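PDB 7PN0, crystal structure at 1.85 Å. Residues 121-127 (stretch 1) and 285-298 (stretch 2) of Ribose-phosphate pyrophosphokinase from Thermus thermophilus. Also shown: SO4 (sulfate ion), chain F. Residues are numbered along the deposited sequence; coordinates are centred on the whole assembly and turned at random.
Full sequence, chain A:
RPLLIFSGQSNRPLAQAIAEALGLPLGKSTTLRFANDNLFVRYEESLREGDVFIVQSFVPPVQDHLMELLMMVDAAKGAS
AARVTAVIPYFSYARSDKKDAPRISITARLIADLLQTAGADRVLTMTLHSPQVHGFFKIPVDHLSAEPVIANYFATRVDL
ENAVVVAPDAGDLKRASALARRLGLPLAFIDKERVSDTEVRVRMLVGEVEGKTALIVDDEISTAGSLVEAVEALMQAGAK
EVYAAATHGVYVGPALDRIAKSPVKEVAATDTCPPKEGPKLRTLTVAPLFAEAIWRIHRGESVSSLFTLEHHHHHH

Stretch 1 121-127: DRVLTMT
Stretch 2 285-298: TVAPLFAEAIWRIH

Not one hydrogen bond or salt bridge joins these two stretches, even though an arginine lies in the contact; a strand and a helix at least 160 residues apart in sequence are held together by apolar packing, and the arginine contributes by laying its side chain against an isoleucine. Arg 122 NE comes within 3.6 Å of Ile 297 CG2, an oblique approach that is van der Waals packing and does not pair the charge, while NH1 and NH2 of this buried residue are hydrogen-bonded elsewhere in the structure. Its rotamer is m, t, p, with chi4 at 73°.

The strand reaches Met 126 and is in beta conformation, with phi/psi of -163/161 at Arg 122, -131/145 at Val 123, -126/121 at Leu 124, -145/177 at Thr 125 and -142/141 at Met 126. The helix runs from Ala 287 through His 298 and beyond, with Val 286 at the N-cap position. Its backbone ladder is regular, from Phe 290 N to Val 286 O at 2.9 Å through to His 298 N to Ile 294 O, also 2.9 Å. The helix runs nearly antiparallel to the strand, at 155° between N-to-C directions, and the axes approach to 10.1 Å. The register is set by Leu 124 and Ile 294, whose CA atoms lie 8.1 Å apart. Because of the direction, Arg 122 meets the later part of the helix and Met 126 its beginning.

Strand alternation sorts the side chains. The CA-to-CB bonds of Arg 122, Leu 124 and Met 126 point toward the helix, whereas those of Val 123 and Thr 125 point away. Leu 124, in the t, p rotamer, is the centre of the contact and has the largest covered area, 105 Å². Its forked end suits a site with several neighbours: CD2 lies 3.5 Å from Ile 294 CG1, 3.9 Å from Phe 290 CD2 and 4.0 Å from Ile 297 CD1, and CD1 lies 4.1 Å from Ala 293 CB; both methyls lie near Ala 293 and Ile 297. The small Ala 293 points toward the strand and offers just a methyl group there. Ile 294 (m, t) leaves its CA sideways, and Ile 297 (m, t; 65 Å² covered) points toward the strand, its apolar branches packing on both Arg 122 and Leu 124.

Met 126 (89 Å²), an unbranched chain in the t, t, m rotamer, is long enough to carry its CE to the methyls of Val 286 (m) and the partly exposed Leu 289 (t, p), 3.7 Å from Val 286 CG1 and 3.7 Å from Leu 289 CD2. Phe 290 (71 Å²) starts sideways, but with chi1 at -87° and chi2 at 86° the end of its ring comes nearer the strand, placing CZ 3.7 Å from Met 126 CB. The Met 126 SD lies 5.3 Å from the ring centroid in an oblique sulfur-aromatic contact.

Altogether 434 Å² is buried, summed over both sides. Out of the strand's reach, Arg 296 NE forms a salt bridge with Glu 292 OE2 at 2.9 Å, one helical turn earlier. Just past the strand, Thr 127 OG1 donates a 2.6 Å hydrogen bond to sulfate O2.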

# COMPACT_ATOMS: atom_id res chain seq x y z
N ASP A 121 -3.06 -11.79 -8.93
CA ASP A 121 -2.10 -12.38 -7.96
C ASP A 121 -0.85 -12.83 -8.70
O ASP A 121 0.18 -13.02 -8.04
CB ASP A 121 -2.76 -13.53 -7.22
CG ASP A 121 -3.93 -13.09 -6.38
OD1 ASP A 121 -3.72 -12.13 -5.55
OD2 ASP A 121 -4.98 -13.80 -6.42
N ARG A 122 -0.94 -13.01 -10.00
CA ARG A 122 0.10 -13.69 -10.79
C ARG A 122 -0.15 -13.36 -12.25
O ARG A 122 -1.28 -13.03 -12.63
CB ARG A 122 0.08 -15.24 -10.78
CG ARG A 122 -0.17 -15.95 -9.47
CD ARG A 122 -0.17 -17.45 -9.70
NE ARG A 122 1.09 -17.87 -10.30
CZ ARG A 122 2.25 -17.94 -9.64
NH1 ARG A 122 3.33 -18.31 -10.28
NH2 ARG A 122 2.33 -17.71 -8.33
N VAL A 123 0.88 -13.55 -13.05
CA VAL A 123 0.79 -13.40 -14.52
C VAL A 123 1.43 -14.65 -15.11
O VAL A 123 2.41 -15.13 -14.55
CB VAL A 123 1.47 -12.12 -15.05
CG1 VAL A 123 1.54 -12.07 -16.55
CG2 VAL A 123 0.77 -10.88 -14.56
N LEU A 124 0.88 -15.10 -16.22
CA LEU A 124 1.42 -16.17 -17.09
C LEU A 124 1.49 -15.59 -18.49
O LEU A 124 0.44 -15.16 -18.97
CB LEU A 124 0.51 -17.42 -17.05
CG LEU A 124 0.91 -18.55 -18.00
CD1 LEU A 124 2.33 -19.00 -17.73
CD2 LEU A 124 -0.10 -19.70 -17.93
N THR A 125 2.68 -15.56 -19.10
CA THR A 125 2.85 -14.87 -20.39
C THR A 125 3.88 -15.64 -21.21
O THR A 125 4.52 -16.53 -20.68
CB THR A 125 3.15 -13.38 -20.20
OG1 THR A 125 3.13 -12.70 -21.45
CG2 THR A 125 4.47 -13.08 -19.53
N MET A 126 4.11 -15.19 -22.43
CA MET A 126 5.07 -15.87 -23.32
C MET A 126 5.83 -14.81 -24.11
O MET A 126 5.22 -13.83 -24.52
CB MET A 126 4.38 -16.85 -24.26
CG MET A 126 5.30 -17.45 -25.31
SD MET A 126 4.42 -18.70 -26.33
CE MET A 126 4.51 -20.12 -25.25
N THR A 127 7.11 -15.03 -24.31
CA THR A 127 7.96 -14.17 -25.15
C THR A 127 7.67 -12.68 -24.89
O THR A 127 7.23 -11.94 -25.82
CB THR A 127 7.84 -14.56 -26.63
OG1 THR A 127 8.00 -15.97 -26.79
CG2 THR A 127 8.87 -13.82 -27.46
N THR A 285 0.65 -23.94 -32.54
CA THR A 285 -0.25 -23.77 -31.37
C THR A 285 0.57 -23.84 -30.07
O THR A 285 1.47 -24.68 -29.94
CB THR A 285 -1.45 -24.71 -31.40
OG1 THR A 285 -2.21 -24.20 -30.29
CG2 THR A 285 -1.11 -26.17 -31.25
N VAL A 286 0.28 -22.94 -29.13
CA VAL A 286 0.89 -22.96 -27.78
C VAL A 286 -0.21 -23.23 -26.76
O VAL A 286 0.08 -23.16 -25.57
CB VAL A 286 1.67 -21.66 -27.49
CG1 VAL A 286 2.94 -21.59 -28.32
CG2 VAL A 286 0.81 -20.44 -27.74
N ALA A 287 -1.42 -23.57 -27.19
CA ALA A 287 -2.49 -23.97 -26.24
C ALA A 287 -2.02 -25.11 -25.33
O ALA A 287 -2.20 -25.07 -24.10
CB ALA A 287 -3.75 -24.33 -27.01
N PRO A 288 -1.35 -26.18 -25.84
CA PRO A 288 -0.91 -27.26 -24.97
C PRO A 288 0.15 -26.85 -23.94
O PRO A 288 0.12 -27.30 -22.83
CB PRO A 288 -0.33 -28.33 -25.91
CG PRO A 288 -0.98 -28.00 -27.26
CD PRO A 288 -1.11 -26.47 -27.27
N LEU A 289 1.04 -25.95 -24.32
CA LEU A 289 2.08 -25.47 -23.39
C LEU A 289 1.44 -24.56 -22.34
O LEU A 289 1.75 -24.71 -21.15
CB LEU A 289 3.18 -24.73 -24.14
CG LEU A 289 4.33 -24.25 -23.25
CD1 LEU A 289 4.95 -25.39 -22.44
CD2 LEU A 289 5.37 -23.53 -24.07
N PHE A 290 0.54 -23.66 -22.72
CA PHE A 290 -0.13 -22.83 -21.68
C PHE A 290 -0.94 -23.72 -20.73
O PHE A 290 -0.95 -23.51 -19.51
CB PHE A 290 -1.01 -21.76 -22.33
CG PHE A 290 -0.26 -20.50 -22.65
CD1 PHE A 290 0.43 -20.35 -23.85
CD2 PHE A 290 -0.31 -19.44 -21.77
CE1 PHE A 290 1.10 -19.17 -24.14
CE2 PHE A 290 0.33 -18.25 -22.09
CZ PHE A 290 1.05 -18.13 -23.25
N ALA A 291 -1.64 -24.72 -21.29
CA ALA A 291 -2.43 -25.66 -20.45
C ALA A 291 -1.52 -26.39 -19.45
O ALA A 291 -1.87 -26.45 -18.27
CB ALA A 291 -3.20 -26.59 -21.33
N GLU A 292 -0.36 -26.87 -19.88
CA GLU A 292 0.59 -27.56 -19.00
C GLU A 292 1.08 -26.58 -17.92
O GLU A 292 1.19 -27.00 -16.78
CB GLU A 292 1.77 -28.15 -19.78
CG GLU A 292 2.61 -29.11 -18.96
CD GLU A 292 1.82 -30.22 -18.28
OE1 GLU A 292 0.87 -30.72 -18.92
OE2 GLU A 292 2.12 -30.55 -17.10
N ALA A 293 1.44 -25.35 -18.30
CA ALA A 293 1.90 -24.34 -17.32
C ALA A 293 0.78 -24.09 -16.28
O ALA A 293 1.05 -24.11 -15.06
CB ALA A 293 2.30 -23.08 -18.07
N ILE A 294 -0.45 -23.90 -16.74
CA ILE A 294 -1.58 -23.63 -15.82
C ILE A 294 -1.73 -24.83 -14.90
O ILE A 294 -1.85 -24.62 -13.67
CB ILE A 294 -2.86 -23.24 -16.58
CG1 ILE A 294 -2.71 -21.86 -17.23
CG2 ILE A 294 -4.08 -23.32 -15.70
CD1 ILE A 294 -3.76 -21.55 -18.28
N TRP A 295 -1.70 -26.05 -15.44
CA TRP A 295 -1.82 -27.29 -14.62
C TRP A 295 -0.75 -27.25 -13.51
O TRP A 295 -1.07 -27.47 -12.32
CB TRP A 295 -1.72 -28.54 -15.51
CG TRP A 295 -1.85 -29.79 -14.70
CD1 TRP A 295 -0.91 -30.75 -14.49
CD2 TRP A 295 -3.02 -30.20 -13.97
NE1 TRP A 295 -1.42 -31.75 -13.70
CE2 TRP A 295 -2.69 -31.42 -13.33
CE3 TRP A 295 -4.30 -29.64 -13.76
CZ2 TRP A 295 -3.60 -32.08 -12.50
CZ3 TRP A 295 -5.19 -30.29 -12.93
CH2 TRP A 295 -4.85 -31.50 -12.32
N ARG A 296 0.47 -26.88 -13.86
CA ARG A 296 1.61 -26.91 -12.92
C ARG A 296 1.51 -25.74 -11.94
O ARG A 296 1.77 -25.96 -10.76
CB ARG A 296 2.90 -26.87 -13.72
CG ARG A 296 3.09 -28.17 -14.46
CD ARG A 296 4.45 -28.27 -15.05
NE ARG A 296 4.48 -29.47 -15.88
CZ ARG A 296 5.59 -30.09 -16.22
NH1 ARG A 296 6.75 -29.63 -15.79
NH2 ARG A 296 5.54 -31.17 -16.98
N ILE A 297 1.07 -24.57 -12.37
CA ILE A 297 0.83 -23.44 -11.41
C ILE A 297 -0.18 -23.89 -10.36
O ILE A 297 0.05 -23.67 -9.19
CB ILE A 297 0.35 -22.19 -12.17
CG1 ILE A 297 1.46 -21.61 -13.04
CG2 ILE A 297 -0.17 -21.15 -11.21
CD1 ILE A 297 1.00 -20.74 -14.20
N HIS A 298 -1.32 -24.42 -10.80
CA HIS A 298 -2.43 -24.95 -9.97
C HIS A 298 -1.95 -26.03 -8.98
O HIS A 298 -2.39 -26.00 -7.82
CB HIS A 298 -3.56 -25.53 -10.84
CG HIS A 298 -4.74 -25.94 -10.04
ND1 HIS A 298 -5.21 -27.29 -10.00
CD2 HIS A 298 -5.49 -25.26 -9.17
CE1 HIS A 298 -6.23 -27.34 -9.17
NE2 HIS A 298 -6.43 -26.12 -8.65
S SO4 F . 11.60 -16.54 -26.00
O1 SO4 F . 12.22 -17.38 -25.00
O2 SO4 F . 10.31 -17.12 -26.33
O3 SO4 F . 12.44 -16.49 -27.22
O4 SO4 F . 11.39 -15.24 -25.48